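Long-range contacts in transferrin (Manduca sexta, PDB 6WB6), which carries ferric iron, binding a single Fe(3+) ion per molecule together with a carbonate anion: residues S4-P10 and A30-A36; F467-P473 and V580-P584. All blocks are in the same frame, centred on the assembly; numbering follows the deposited sequence.

Contact 1: residues S4-P10 and A30-A36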
ATOM      1  N   SER A   4      16.242 -32.265   5.124  1.00 51.93           N
ATOM      2  CA  SER A   4      15.032 -31.845   5.804  1.00 45.92           C
ATOM      3  C   SER A   4      14.047 -31.266   4.791  1.00 45.25           C
ATOM      4  O   SER A   4      14.379 -31.042   3.619  1.00 39.05           O
ATOM      5  CB  SER A   4      15.357 -30.816   6.886  1.00 37.82           C
ATOM      6  OG  SER A   4      16.270 -31.323   7.836  1.00 47.51           O
ATOM      7  N   TYR A   5      12.817 -31.046   5.259  1.00 28.90           N
ATOM      8  CA  TYR A   5      11.840 -30.256   4.521  1.00 26.42           C
ATOM      9  C   TYR A   5      12.059 -28.796   4.883  1.00 25.07           C
ATOM     10  O   TYR A   5      11.885 -28.397   6.039  1.00 23.79           O
ATOM     11  CB  TYR A   5      10.411 -30.674   4.837  1.00 30.77           C
ATOM     12  CG  TYR A   5      10.027 -32.058   4.374  1.00 18.90           C
ATOM     13  CD1 TYR A   5       9.655 -32.307   3.061  1.00 23.63           C
ATOM     14  CD2 TYR A   5       9.995 -33.097   5.263  1.00 26.88           C
ATOM     15  CE1 TYR A   5       9.265 -33.579   2.660  1.00 28.71           C
ATOM     16  CE2 TYR A   5       9.622 -34.372   4.883  1.00 30.01           C
ATOM     17  CZ  TYR A   5       9.250 -34.606   3.583  1.00 29.52           C
ATOM     18  OH  TYR A   5       8.872 -35.874   3.219  1.00 35.19           O
ATOM     19  N   LYS A   6      12.468 -28.009   3.900  1.00 22.67           N
ATOM     20  CA  LYS A   6      12.875 -26.641   4.142  1.00 23.23           C
ATOM     21  C   LYS A   6      11.656 -25.756   3.956  1.00 18.39           C
ATOM     22  O   LYS A   6      11.029 -25.758   2.891  1.00 25.09           O
ATOM     23  CB  LYS A   6      14.030 -26.257   3.214  1.00 29.37           C
ATOM     24  CG  LYS A   6      15.363 -26.827   3.679  1.00 24.72           C
ATOM     25  CD  LYS A   6      16.485 -26.684   2.628  1.00 25.70           C
ATOM     26  CE  LYS A   6      16.322 -27.712   1.513  1.00 26.72           C
ATOM     27  NZ  LYS A   6      16.120 -29.140   1.988  1.00 40.29           N
ATOM     28  N   LEU A   7      11.313 -25.023   4.992  1.00 17.91           N
ATOM     29  CA  LEU A   7      10.164 -24.126   4.971  1.00 24.82           C
ATOM     30  C   LEU A   7      10.682 -22.709   4.832  1.00 19.84           C
ATOM     31  O   LEU A   7      11.440 -22.240   5.690  1.00 19.38           O
ATOM     32  CB  LEU A   7       9.334 -24.230   6.244  1.00 26.32           C
ATOM     33  CG  LEU A   7       8.278 -23.132   6.406  1.00 19.09           C
ATOM     34  CD1 LEU A   7       7.306 -23.162   5.240  1.00 19.71           C
ATOM     35  CD2 LEU A   7       7.518 -23.316   7.716  1.00 17.50           C
ATOM     36  N   CYS A   8      10.272 -22.026   3.773  1.00 23.77           N
ATOM     37  CA  CYS A   8      10.697 -20.649   3.628  1.00 18.42           C
ATOM     38  C   CYS A   8       9.798 -19.773   4.476  1.00 22.89           C
ATOM     39  O   CYS A   8       8.630 -20.086   4.707  1.00 24.33           O
ATOM     40  CB  CYS A   8      10.689 -20.219   2.166  1.00 19.06           C
ATOM     41  SG  CYS A   8      11.402 -18.623   1.922  1.00 27.01           S
ATOM     42  N   VAL A   9      10.373 -18.694   4.984  1.00 22.09           N
ATOM     43  CA  VAL A   9       9.717 -17.886   6.003  1.00 22.09           C
ATOM     44  C   VAL A   9      10.254 -16.469   5.836  1.00 26.02           C
ATOM     45  O   VAL A   9      11.477 -16.273   5.759  1.00 21.85           O
ATOM     46  CB  VAL A   9       9.977 -18.458   7.408  1.00 29.47           C
ATOM     47  CG1 VAL A   9      11.465 -18.556   7.681  1.00 27.46           C
ATOM     48  CG2 VAL A   9       9.330 -17.619   8.456  1.00 28.24           C
ATOM     49  N   PRO A  10       9.400 -15.458   5.730  1.00 30.52           N
ATOM     50  CA  PRO A  10       9.898 -14.081   5.789  1.00 33.63           C
ATOM     51  C   PRO A  10      10.857 -13.907   6.956  1.00 30.53           C
ATOM     52  O   PRO A  10      10.591 -14.360   8.073  1.00 28.38           O
ATOM     53  CB  PRO A  10       8.621 -13.255   5.954  1.00 22.32           C
ATOM     54  CG  PRO A  10       7.613 -14.058   5.176  1.00 34.78           C
ATOM     55  CD  PRO A  10       7.964 -15.509   5.428  1.00 22.82           C
ATOM     56  N   ALA A  30      11.956 -33.759  10.094  1.00 23.38           N
ATOM     57  CA  ALA A  30      12.766 -32.584  10.383  1.00 34.30           C
ATOM     58  C   ALA A  30      12.390 -31.455   9.429  1.00 36.48           C
ATOM     59  O   ALA A  30      12.527 -31.600   8.211  1.00 36.49           O
ATOM     60  CB  ALA A  30      14.259 -32.899  10.242  1.00 34.26           C
ATOM     61  N   LEU A  31      11.929 -30.335   9.979  1.00 30.99           N
ATOM     62  CA  LEU A  31      11.739 -29.107   9.220  1.00 34.09           C
ATOM     63  C   LEU A  31      12.865 -28.132   9.529  1.00 30.80           C
ATOM     64  O   LEU A  31      13.349 -28.066  10.657  1.00 31.01           O
ATOM     65  CB  LEU A  31      10.415 -28.438   9.568  1.00 24.73           C
ATOM     66  CG  LEU A  31       9.111 -29.087   9.116  1.00 27.99           C
ATOM     67  CD1 LEU A  31       8.066 -28.578  10.049  1.00 21.52           C
ATOM     68  CD2 LEU A  31       8.799 -28.730   7.689  1.00 32.47           C
ATOM     69  N   GLU A  32      13.261 -27.355   8.529  1.00 26.49           N
ATOM     70  CA  GLU A  32      14.187 -26.263   8.758  1.00 32.80           C
ATOM     71  C   GLU A  32      13.584 -24.975   8.239  1.00 23.40           C
ATOM     72  O   GLU A  32      12.854 -24.961   7.245  1.00 26.66           O
ATOM     73  CB  GLU A  32      15.556 -26.435   8.085  1.00 27.96           C
ATOM     74  CG  GLU A  32      15.757 -27.682   7.313  1.00 32.79           C
ATOM     75  CD  GLU A  32      17.162 -27.739   6.686  1.00 51.25           C
ATOM     76  OE1 GLU A  32      17.869 -26.706   6.704  1.00 41.84           O
ATOM     77  OE2 GLU A  32      17.563 -28.807   6.175  1.00 57.49           O
ATOM     78  N   CYS A  33      13.928 -23.899   8.918  1.00 21.67           N
ATOM     79  CA  CYS A  33      13.512 -22.562   8.543  1.00 24.64           C
ATOM     80  C   CYS A  33      14.557 -21.983   7.582  1.00 28.56           C
ATOM     81  O   CYS A  33      15.750 -21.956   7.906  1.00 20.60           O
ATOM     82  CB  CYS A  33      13.369 -21.729   9.815  1.00 23.77           C
ATOM     83  SG  CYS A  33      12.183 -22.475  11.033  1.00 31.86           S
ATOM     84  N   VAL A  34      14.123 -21.565   6.398  1.00 27.70           N
ATOM     85  CA  VAL A  34      14.952 -20.826   5.450  1.00 22.39           C
ATOM     86  C   VAL A  34      14.406 -19.405   5.378  1.00 28.56           C
ATOM     87  O   VAL A  34      13.265 -19.214   4.937  1.00 21.17           O
ATOM     88  CB  VAL A  34      14.949 -21.475   4.059  1.00 22.67           C
ATOM     89  CG1 VAL A  34      15.936 -20.750   3.105  1.00 27.32           C
ATOM     90  CG2 VAL A  34      15.248 -22.943   4.160  1.00 27.55           C
ATOM     91  N   PRO A  35      15.155 -18.384   5.799  1.00 28.38           N
ATOM     92  CA  PRO A  35      14.626 -17.020   5.707  1.00 23.73           C
ATOM     93  C   PRO A  35      14.600 -16.536   4.276  1.00 28.09           C
ATOM     94  O   PRO A  35      15.448 -16.895   3.457  1.00 31.03           O
ATOM     95  CB  PRO A  35      15.605 -16.196   6.547  1.00 34.05           C
ATOM     96  CG  PRO A  35      16.907 -16.964   6.438  1.00 32.98           C
ATOM     97  CD  PRO A  35      16.496 -18.410   6.414  1.00 28.87           C
ATOM     98  N   ALA A  36      13.605 -15.702   3.976  1.00 26.48           N
ATOM     99  CA  ALA A  36      13.607 -14.948   2.741  1.00 18.91           C
ATOM    100  C   ALA A  36      13.233 -13.509   3.046  1.00 27.06           C
ATOM    101  O   ALA A  36      12.853 -13.160   4.168  1.00 23.43           O
ATOM    102  CB  ALA A  36      12.666 -15.538   1.682  1.00 22.22           C
TER

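Contact 2: residues F467-P473 and V580-P584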
ATOM      1  N   PHE A 467      18.512  20.616   3.946  1.00 24.61           N
ATOM      2  CA  PHE A 467      17.358  21.496   3.843  1.00 26.06           C
ATOM      3  C   PHE A 467      17.119  22.235   5.155  1.00 26.58           C
ATOM      4  O   PHE A 467      17.058  23.469   5.187  1.00 27.57           O
ATOM      5  CB  PHE A 467      16.128  20.684   3.435  1.00 21.18           C
ATOM      6  CG  PHE A 467      14.891  21.498   3.340  1.00 23.11           C
ATOM      7  CD1 PHE A 467      14.074  21.660   4.441  1.00 21.80           C
ATOM      8  CD2 PHE A 467      14.553  22.120   2.153  1.00 20.46           C
ATOM      9  CE1 PHE A 467      12.945  22.414   4.367  1.00 21.40           C
ATOM     10  CE2 PHE A 467      13.437  22.886   2.066  1.00 19.42           C
ATOM     11  CZ  PHE A 467      12.611  23.035   3.172  1.00 19.54           C
ATOM     12  N   SER A 468      16.992  21.499   6.256  1.00 27.26           N
ATOM     13  CA  SER A 468      16.615  22.125   7.526  1.00 27.11           C
ATOM     14  C   SER A 468      17.710  23.045   8.057  1.00 26.21           C
ATOM     15  O   SER A 468      17.423  23.999   8.796  1.00 21.61           O
ATOM     16  CB  SER A 468      16.300  21.051   8.574  1.00 25.70           C
ATOM     17  OG  SER A 468      15.638  19.927   8.001  1.00 24.98           O
ATOM     18  N   GLY A 469      18.951  22.790   7.680  1.00 21.65           N
ATOM     19  CA  GLY A 469      20.059  23.526   8.234  1.00 28.33           C
ATOM     20  C   GLY A 469      20.276  24.831   7.509  1.00 27.84           C
ATOM     21  O   GLY A 469      20.574  25.856   8.119  1.00 32.46           O
ATOM     22  N   LEU A 470      20.100  24.806   6.192  1.00 24.91           N
ATOM     23  CA  LEU A 470      20.449  25.948   5.352  1.00 28.95           C
ATOM     24  C   LEU A 470      19.217  26.494   4.648  1.00 30.06           C
ATOM     25  O   LEU A 470      18.806  27.620   4.930  1.00 33.38           O
ATOM     26  CB  LEU A 470      21.530  25.538   4.349  1.00 32.04           C
ATOM     27  CG  LEU A 470      22.104  26.631   3.442  1.00 38.34           C
ATOM     28  CD1 LEU A 470      21.231  26.819   2.220  1.00 37.01           C
ATOM     29  CD2 LEU A 470      22.286  27.942   4.200  1.00 35.18           C
ATOM     30  N   HIS A 471      18.605  25.718   3.753  1.00 32.69           N
ATOM     31  CA  HIS A 471      17.496  26.202   2.944  1.00 34.17           C
ATOM     32  C   HIS A 471      16.419  26.845   3.804  1.00 28.98           C
ATOM     33  O   HIS A 471      16.082  28.019   3.625  1.00 28.16           O
ATOM     34  CB  HIS A 471      16.903  25.050   2.133  1.00 31.03           C
ATOM     35  CG  HIS A 471      17.768  24.583   1.012  1.00 36.28           C
ATOM     36  ND1 HIS A 471      17.325  24.526  -0.292  1.00 34.82           N
ATOM     37  CD2 HIS A 471      19.045  24.135   0.997  1.00 36.21           C
ATOM     38  CE1 HIS A 471      18.292  24.067  -1.063  1.00 42.20           C
ATOM     39  NE2 HIS A 471      19.347  23.822  -0.306  1.00 43.55           N
ATOM     40  N   ALA A 472      15.861  26.080   4.747  1.00 25.86           N
ATOM     41  CA  ALA A 472      14.653  26.541   5.419  1.00 22.67           C
ATOM     42  C   ALA A 472      14.884  27.813   6.218  1.00 25.56           C
ATOM     43  O   ALA A 472      14.068  28.743   6.095  1.00 32.44           O
ATOM     44  CB  ALA A 472      14.087  25.408   6.283  1.00 31.28           C
ATOM     45  N   PRO A 473      15.930  27.926   7.051  1.00 31.17           N
ATOM     46  CA  PRO A 473      16.179  29.215   7.730  1.00 28.57           C
ATOM     47  C   PRO A 473      16.510  30.350   6.771  1.00 28.66           C
ATOM     48  O   PRO A 473      16.095  31.496   6.995  1.00 23.08           O
ATOM     49  CB  PRO A 473      17.361  28.903   8.656  1.00 27.85           C
ATOM     50  CG  PRO A 473      17.449  27.382   8.710  1.00 29.52           C
ATOM     51  CD  PRO A 473      16.924  26.901   7.425  1.00 28.48           C
ATOM     52  N   VAL A 580       9.698  25.419  10.768  1.00 25.63           N
ATOM     53  CA  VAL A 580      10.079  26.427   9.805  1.00 28.09           C
ATOM     54  C   VAL A 580       9.506  26.116   8.436  1.00 27.79           C
ATOM     55  O   VAL A 580       8.851  26.957   7.827  1.00 28.67           O
ATOM     56  CB  VAL A 580      11.613  26.561   9.736  1.00 23.87           C
ATOM     57  CG1 VAL A 580      11.972  27.783   8.909  1.00 22.22           C
ATOM     58  CG2 VAL A 580      12.204  26.639  11.125  1.00 29.47           C
ATOM     59  N   ALA A 581       9.760  24.910   7.937  1.00 26.60           N
ATOM     60  CA  ALA A 581       9.207  24.471   6.669  1.00 22.45           C
ATOM     61  C   ALA A 581       9.069  22.966   6.702  1.00 27.64           C
ATOM     62  O   ALA A 581       9.841  22.269   7.370  1.00 22.57           O
ATOM     63  CB  ALA A 581      10.098  24.878   5.473  1.00 22.98           C
ATOM     64  N   MET A 582       8.103  22.471   5.947  1.00 13.88           N
ATOM     65  CA  MET A 582       8.076  21.058   5.640  1.00 22.79           C
ATOM     66  C   MET A 582       9.273  20.711   4.767  1.00 20.39           C
ATOM     67  O   MET A 582       9.689  21.503   3.916  1.00 24.67           O
ATOM     68  CB  MET A 582       6.778  20.702   4.928  1.00 30.60           C
ATOM     69  CG  MET A 582       6.584  19.207   4.797  1.00 26.71           C
ATOM     70  SD  MET A 582       5.028  18.799   4.020  1.00 38.20           S
ATOM     71  CE  MET A 582       5.538  18.957   2.333  1.00 20.72           C
ATOM     72  N   ALA A 583       9.826  19.547   4.987  1.00 18.81           N
ATOM     73  CA  ALA A 583      11.035  19.125   4.312  1.00 24.97           C
ATOM     74  C   ALA A 583      10.687  18.272   3.109  1.00 26.79           C
ATOM     75  O   ALA A 583       9.841  17.377   3.217  1.00 26.02           O
ATOM     76  CB  ALA A 583      11.930  18.341   5.266  1.00 25.98           C
ATOM     77  N   PRO A 584      11.284  18.499   1.943  1.00 24.34           N
ATOM     78  CA  PRO A 584      11.026  17.590   0.822  1.00 28.55           C
ATOM     79  C   PRO A 584      11.548  16.209   1.165  1.00 29.59           C
ATOM     80  O   PRO A 584      12.707  16.047   1.539  1.00 36.13           O
ATOM     81  CB  PRO A 584      11.783  18.234  -0.347  1.00 31.13           C
ATOM     82  CG  PRO A 584      12.814  19.076   0.297  1.00 29.12           C
ATOM     83  CD  PRO A 584      12.240  19.557   1.588  1.00 30.22           C
TER

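Contact 1: residues S4-P10 and A30-A36
Strands 5-10 and 31-36 are the two parallel strands of a beta-alpha-beta unit whose connection runs through helix 14-21. They pair in register, Tyr5 beside Leu31 through Pro10 beside Ala36, where the side chains diverge, and six backbone hydrogen bonds join them: Tyr5, Leu7 and Val9 each donate N and accept at O, as in Leu7 N to Glu32 O (2.7 Å). On the face formed by Tyr5, Leu7, Val9, Leu31, Cys33 and Pro35, Leu31 (m, t) bends its end back to the neighbouring strand, setting CD2 3.8 Å from Tyr5 CB. Leu7 and Cys33 lie against helix 14-21, to which Cys33 is also tied by its disulfide with Cys17; Tyr5 and Leu31 reach helix 286-300, and Tyr5 OH hydrogen-bonds to Lys285 O. The other face is polar at its start. Lys6 curls back (chi3 and chi4 both m), so that NZ makes a weak hydrogen bond to Ser4 O at 3.1 Å, while its salt bridge goes to Asp52. An off-rotamer chi1 of -1° brings the Glu32 carboxylate over to the first strand, with OE2 3.1 Å from Ser4 CB and CD 3.6 Å from Lys6 CG, though OE2 to Lys6 NZ, at 4.4 Å, is beyond a salt bridge. Lys6 CB packs on Val34 CG2 at 3.7 Å. Cys8 (t), disulfide-bonded to Cys42, brings SG to 3.3 Å from Ala36 CB.

Contact 2: residues F467-P473 and V580-P584
The first turns of helix 467-479 lie against the short segment 580-584, which carries strand 581-582, in the second transferrin-like half of the chain, a helix-on-sheet contact (265 Å² buried, both sides summed) in which one large ring does most of the filling. Phe467, its chi1 at t, projects into the bend made by Ala581 to Pro584. Pro584 CD sits over one face of the ring, 3.5 Å from the centroid and 13° off the normal, a CH-pi contact. Ala581 CB meets the ring edge, 3.9 Å from Phe467 CZ, and Ala583 CB comes within 4.0 Å of Phe467 CD1. The second bump is small: Ala472 presents CB to Ala581 CB and to Val580 CG1, 4.1 Å from each. Phe467 and Ala472 are five residues apart, yet a wider pi-type turn, closed by Ala472 N to Phe467 O at 2.9 Å, brings both onto the strand side. Within the sheet, a classic beta bulge sets Val580 and Ala581 both opposite Ala438 of strand 437-443; Phe467 and Ala472 touch Ala438 too. No hydrogen bond crosses between the two segments, so the join rests on close apolar fit and the CH-pi contact.

How the contacts relate
Contacts 1 and 2 belong to the two homologous halves of the transferrin chain: 4-10 with 30-36 in the first, 467-473 with 580-584 in the second. Their centres are 47 Å apart and their nearest atoms about 29 Å, so they do not touch, and along the chain contact 1 closes before contact 2 opens. Contact 2 is buried, contact 1 only partly so. Contact 1 lies in the same half as the iron: its Pro10 side chain is about 11 Å from that of Asp57, predicted to bind Fe(3+) but not among the protein ligands seen here, which are Tyr90 and Tyr204. Contact 2 lies away from the iron and carbonate sites.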